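Local coordinates for protein GlcNAc Inducible Gene 2, GIG2 (Candida albicans, PDB 6AKZ) that binds an iron(III) ion in a cupin-type fold and is probably an oxygenase of the DUF1479 family, its gene being induced by N-acetylglucosamine, at residues 74-77 / 78-82; 54-57 / 58-62. All coordinates share one frame; numbering follows the deposited sequence.

In the fold
Interaction 2 (54-57 / 58-62) comes first along the chain: it ends helix 32-56 and leads through a short 3-10 turn toward strand 63-65, an outermost strand of the seven-stranded mixed sheet. Interaction 1 (74-77 / 78-82) follows as the opening turns of helix 76-85, the crossover of the beta-alpha-beta unit that joins strand 63-65 to its parallel neighbour 87-91. Their centres lie about 16 Å apart, on the same side of the chain's centre, and they meet where CG of Pro-62 packs 3.8 Å from O of Leu-81. Both are surface contacts away from the iron site; one precedes the edge strand 63-65 and the other lies in the crossover after it.

Interaction 1 (74-77 / 78-82); sequences LPQQ and VSELF
Leu-74, still ahead of the helix, meets Val-78 in its first turn through single methyls, CD1 of the leucine 4.2 Å from CG1 of the valine, the side chains crossing at about a right angle. Pro-75, at the N-cap position, lays its ring carbon CG 3.7 Å from CG2 of Val-78, so the valine's two branches are shared between consecutive residues. The carbonyl O of Pro-75 accepts the first helical bond, from N of Ser-79 at 2.9 Å and almost straight at 172°. Gln-76 O accepts Glu-80 N in the next. With CG of Gln-76 anti to its backbone N (chi1 177°) and the chain bent at chi2, its amide stacks with the Glu-80 carboxylate, planes 11° apart; the nearest approach is Gln-76 CG to Glu-80 OE2 at 3.8 Å. The backbone bond recurs from Leu-81 N to Gln-77 O at 3.1 Å, these two side chains again side by side. Leu-74, Val-78 and Phe-82 all rest on Leu-88 of strand 87-91, and Met-152 of helix 143-153 touches Leu-74 and Phe-82. Glu-155 takes a hydrogen bond from OG of Ser-79, tying this crossover helix to the loop that follows helix 143-153.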
loop_
_atom_site.group_PDB
_atom_site.type_symbol
_atom_site.label_atom_id
_atom_site.label_comp_id
_atom_site.label_asym_id
_atom_site.label_seq_id
_atom_site.Cartn_x
_atom_site.Cartn_y
_atom_site.Cartn_z
ATOM N N LEU A 74 -0.782 14.735 -12.195
ATOM C CA LEU A 74 -2.207 14.810 -11.994
ATOM C C LEU A 74 -2.540 16.295 -12.090
ATOM O O LEU A 74 -1.800 17.125 -11.515
ATOM C CB LEU A 74 -2.627 14.285 -10.635
ATOM C CG LEU A 74 -2.374 12.791 -10.356
ATOM C CD1 LEU A 74 -2.821 12.476 -8.933
ATOM C CD2 LEU A 74 -3.063 11.856 -11.333
ATOM N N PRO A 75 -3.619 16.626 -12.801
ATOM C CA PRO A 75 -4.184 18.014 -12.632
ATOM C C PRO A 75 -4.429 18.425 -11.186
ATOM O O PRO A 75 -4.807 17.567 -10.361
ATOM C CB PRO A 75 -5.519 17.928 -13.347
ATOM C CG PRO A 75 -5.738 16.544 -13.705
ATOM C CD PRO A 75 -4.517 15.741 -13.550
ATOM N N GLN A 76 -4.336 19.742 -10.932
ATOM C CA GLN A 76 -4.465 20.305 -9.628
ATOM C C GLN A 76 -5.703 19.831 -8.876
ATOM O O GLN A 76 -5.594 19.433 -7.720
ATOM C CB GLN A 76 -4.381 21.864 -9.700
ATOM C CG GLN A 76 -4.572 22.601 -8.379
ATOM C CD GLN A 76 -5.246 23.974 -8.555
ATOM O OE1 GLN A 76 -6.371 24.110 -9.102
ATOM N NE2 GLN A 76 -4.575 24.993 -8.076
ATOM N N GLN A 77 -6.885 19.907 -9.468
ATOM C CA GLN A 77 -8.078 19.498 -8.727
ATOM C C GLN A 77 -8.046 17.993 -8.336
ATOM O O GLN A 77 -8.505 17.570 -7.257
ATOM C CB GLN A 77 -9.292 19.785 -9.596
ATOM C CG GLN A 77 -10.651 19.308 -9.118
ATOM C CD GLN A 77 -11.674 19.339 -10.267
ATOM O OE1 GLN A 77 -11.338 19.043 -11.412
ATOM N NE2 GLN A 77 -12.933 19.679 -9.952
ATOM N N VAL A 78 -7.513 17.202 -9.226
ATOM C CA VAL A 78 -7.429 15.734 -8.937
ATOM C C VAL A 78 -6.408 15.461 -7.777
ATOM O O VAL A 78 -6.621 14.658 -6.823
ATOM C CB VAL A 78 -7.058 14.995 -10.204
ATOM C CG1 VAL A 78 -6.752 13.511 -9.950
ATOM C CG2 VAL A 78 -8.143 15.182 -11.266
ATOM N N SER A 79 -5.261 16.134 -7.872
ATOM C CA SER A 79 -4.237 16.069 -6.848
ATOM C C SER A 79 -4.750 16.407 -5.505
ATOM O O SER A 79 -4.535 15.645 -4.523
ATOM C CB SER A 79 -3.025 16.961 -7.242
ATOM O OG SER A 79 -2.035 17.045 -6.208
ATOM N N GLU A 80 -5.459 17.550 -5.397
ATOM C CA GLU A 80 -6.003 17.953 -4.147
ATOM C C GLU A 80 -6.978 16.949 -3.564
ATOM O O GLU A 80 -6.921 16.615 -2.368
ATOM C CB GLU A 80 -6.694 19.318 -4.285
ATOM C CG GLU A 80 -5.742 20.393 -4.710
ATOM C CD GLU A 80 -6.465 21.738 -4.952
ATOM O OE1 GLU A 80 -7.651 21.758 -5.404
ATOM O OE2 GLU A 80 -5.788 22.753 -4.784
ATOM N N LEU A 81 -7.840 16.448 -4.404
ATOM C CA LEU A 81 -8.803 15.421 -3.936
ATOM C C LEU A 81 -8.067 14.086 -3.531
ATOM O O LEU A 81 -8.433 13.398 -2.544
ATOM C CB LEU A 81 -9.877 15.178 -5.010
ATOM C CG LEU A 81 -10.887 16.301 -5.116
ATOM C CD1 LEU A 81 -11.579 16.312 -6.462
ATOM C CD2 LEU A 81 -11.796 16.171 -3.905
ATOM N N PHE A 82 -7.089 13.709 -4.309
ATOM C CA PHE A 82 -6.315 12.472 -4.060
ATOM C C PHE A 82 -5.565 12.590 -2.727
ATOM O O PHE A 82 -5.664 11.689 -1.921
ATOM C CB PHE A 82 -5.347 12.168 -5.144
ATOM C CG PHE A 82 -4.404 11.031 -4.788
ATOM C CD1 PHE A 82 -4.879 9.750 -4.613
ATOM C CD2 PHE A 82 -3.070 11.309 -4.572
ATOM C CE1 PHE A 82 -4.009 8.717 -4.305
ATOM C CE2 PHE A 82 -2.201 10.311 -4.205
ATOM C CZ PHE A 82 -2.698 9.016 -4.002
#

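Interaction 2 (54-57 / 58-62); sequences AKIG and PSYVP
Ile-56 reaches forward to Tyr-60 with the end of its longer branch: CD1 sits 3.8 Å from CD2 of the tyrosine, at the edge of the ring and in its plane rather than over a face. The other branch turns to Ser-59, CG2 of Ile-56 lying 3.5 Å from OG of the serine. With CG1 anti to the carbonyl carbon (chi1 -68°), CG2 falls beside that carbon and faces the turn, while the longer arm carries on to the ring.

Behind these side chains is a compact backbone turn. Tyr-60 N donates to Gly-57 O at 3.0 Å, with an angle of 161° at the hydrogen and the donor tilted from the carbonyl plane. Val-61 N repeats this i to i+3 bond to Pro-58 O, as expected for the 3-10 segment 58-60. One ordered water spans the junction, donating to Ile-56 O at 2.8 Å and accepting from Ser-59 N at 3.0 Å, so it bridges the last helical carbonyl to the new turn.

Gly-57 makes the change of direction possible. At its positive phi a side chain would press on the carbonyl O of Ile-56, and CD of Pro-58 crowds the same residue, which calls for glycine.

Further out, Glu-49, Glu-52 and Ile-53 of helix 32-56 touch the Tyr-60 side chain, and Arg-85 at the end of helix 76-85 makes a cation-pi contact with it and hydrogen-bonds to its backbone O. Exit from the helix is thus fixed by a glycine that permits the bend and by polar bonds that bridge it, whereas the aromatic ring, which takes the isoleucine methyl at its edge and the Arg-85 cation in a cation-pi contact, joins the two helices.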
loop_
_atom_site.group_PDB
_atom_site.type_symbol
_atom_site.label_atom_id
_atom_site.label_comp_id
_atom_site.label_asym_id
_atom_site.label_seq_id
_atom_site.Cartn_x
_atom_site.Cartn_y
_atom_site.Cartn_z
ATOM N N ALA A 54 -20.814 8.817 3.566
ATOM C CA ALA A 54 -21.907 7.814 3.579
ATOM C C ALA A 54 -23.107 8.286 2.709
ATOM O O ALA A 54 -23.749 7.488 2.006
ATOM C CB ALA A 54 -22.349 7.574 4.993
ATOM N N LYS A 55 -23.420 9.555 2.773
ATOM C CA LYS A 55 -24.553 10.089 2.041
ATOM C C LYS A 55 -24.265 10.359 0.559
ATOM O O LYS A 55 -25.200 10.621 -0.209
ATOM C CB LYS A 55 -25.136 11.365 2.685
ATOM C CG LYS A 55 -25.748 11.136 4.065
ATOM C CD LYS A 55 -26.275 12.366 4.754
ATOM C CE LYS A 55 -26.896 11.950 6.085
ATOM N NZ LYS A 55 -28.133 11.172 5.850
ATOM N N ILE A 56 -23.015 10.393 0.165
ATOM C CA ILE A 56 -22.641 10.653 -1.237
ATOM C C ILE A 56 -22.488 9.313 -1.923
ATOM O O ILE A 56 -23.063 9.114 -3.041
ATOM C CB ILE A 56 -21.411 11.567 -1.375
ATOM C CG1 ILE A 56 -21.716 13.024 -0.888
ATOM C CG2 ILE A 56 -20.930 11.694 -2.801
ATOM C CD1 ILE A 56 -20.461 13.830 -0.771
ATOM N N GLY A 57 -21.753 8.395 -1.276
ATOM C CA GLY A 57 -21.512 7.077 -1.828
ATOM C C GLY A 57 -20.278 7.041 -2.745
ATOM O O GLY A 57 -19.391 7.885 -2.628
ATOM N N PRO A 58 -20.197 6.033 -3.670
ATOM C CA PRO A 58 -19.037 5.793 -4.466
ATOM C C PRO A 58 -18.490 6.942 -5.308
ATOM O O PRO A 58 -17.266 6.999 -5.520
ATOM C CB PRO A 58 -19.483 4.615 -5.360
ATOM C CG PRO A 58 -20.401 3.838 -4.522
ATOM C CD PRO A 58 -21.205 4.969 -3.883
ATOM N N SER A 59 -19.327 7.908 -5.733
ATOM C CA SER A 59 -18.805 9.016 -6.512
ATOM C C SER A 59 -17.847 9.911 -5.691
ATOM O O SER A 59 -17.201 10.832 -6.276
ATOM C CB SER A 59 -19.927 9.806 -7.086
ATOM O OG SER A 59 -20.616 10.455 -6.046
ATOM N N TYR A 60 -17.825 9.739 -4.357
ATOM C CA TYR A 60 -16.869 10.419 -3.494
ATOM C C TYR A 60 -15.412 10.064 -3.863
ATOM O O TYR A 60 -14.505 10.876 -3.653
ATOM C CB TYR A 60 -17.194 10.162 -2.042
ATOM C CG TYR A 60 -16.472 11.026 -1.036
ATOM C CD1 TYR A 60 -15.199 10.711 -0.602
ATOM C CD2 TYR A 60 -17.042 12.181 -0.584
ATOM C CE1 TYR A 60 -14.546 11.502 0.314
ATOM C CE2 TYR A 60 -16.439 12.986 0.341
ATOM C CZ TYR A 60 -15.200 12.693 0.759
ATOM O OH TYR A 60 -14.634 13.512 1.665
ATOM N N VAL A 61 -15.154 8.887 -4.439
ATOM C CA VAL A 61 -13.809 8.514 -4.731
ATOM C C VAL A 61 -13.318 9.312 -5.913
ATOM O O VAL A 61 -13.959 9.342 -6.953
ATOM C CB VAL A 61 -13.730 6.984 -5.132
ATOM C CG1 VAL A 61 -12.382 6.597 -5.656
ATOM C CG2 VAL A 61 -14.151 6.183 -3.908
ATOM N N PRO A 62 -12.169 9.961 -5.772
ATOM C CA PRO A 62 -11.606 10.676 -6.916
ATOM C C PRO A 62 -11.447 9.792 -8.182
ATOM O O PRO A 62 -11.000 8.632 -8.129
ATOM C CB PRO A 62 -10.268 11.128 -6.399
ATOM C CG PRO A 62 -10.414 11.180 -4.912
ATOM C CD PRO A 62 -11.305 10.023 -4.584
HETATM O O HOH W 1 -22.326 7.892 -5.417
#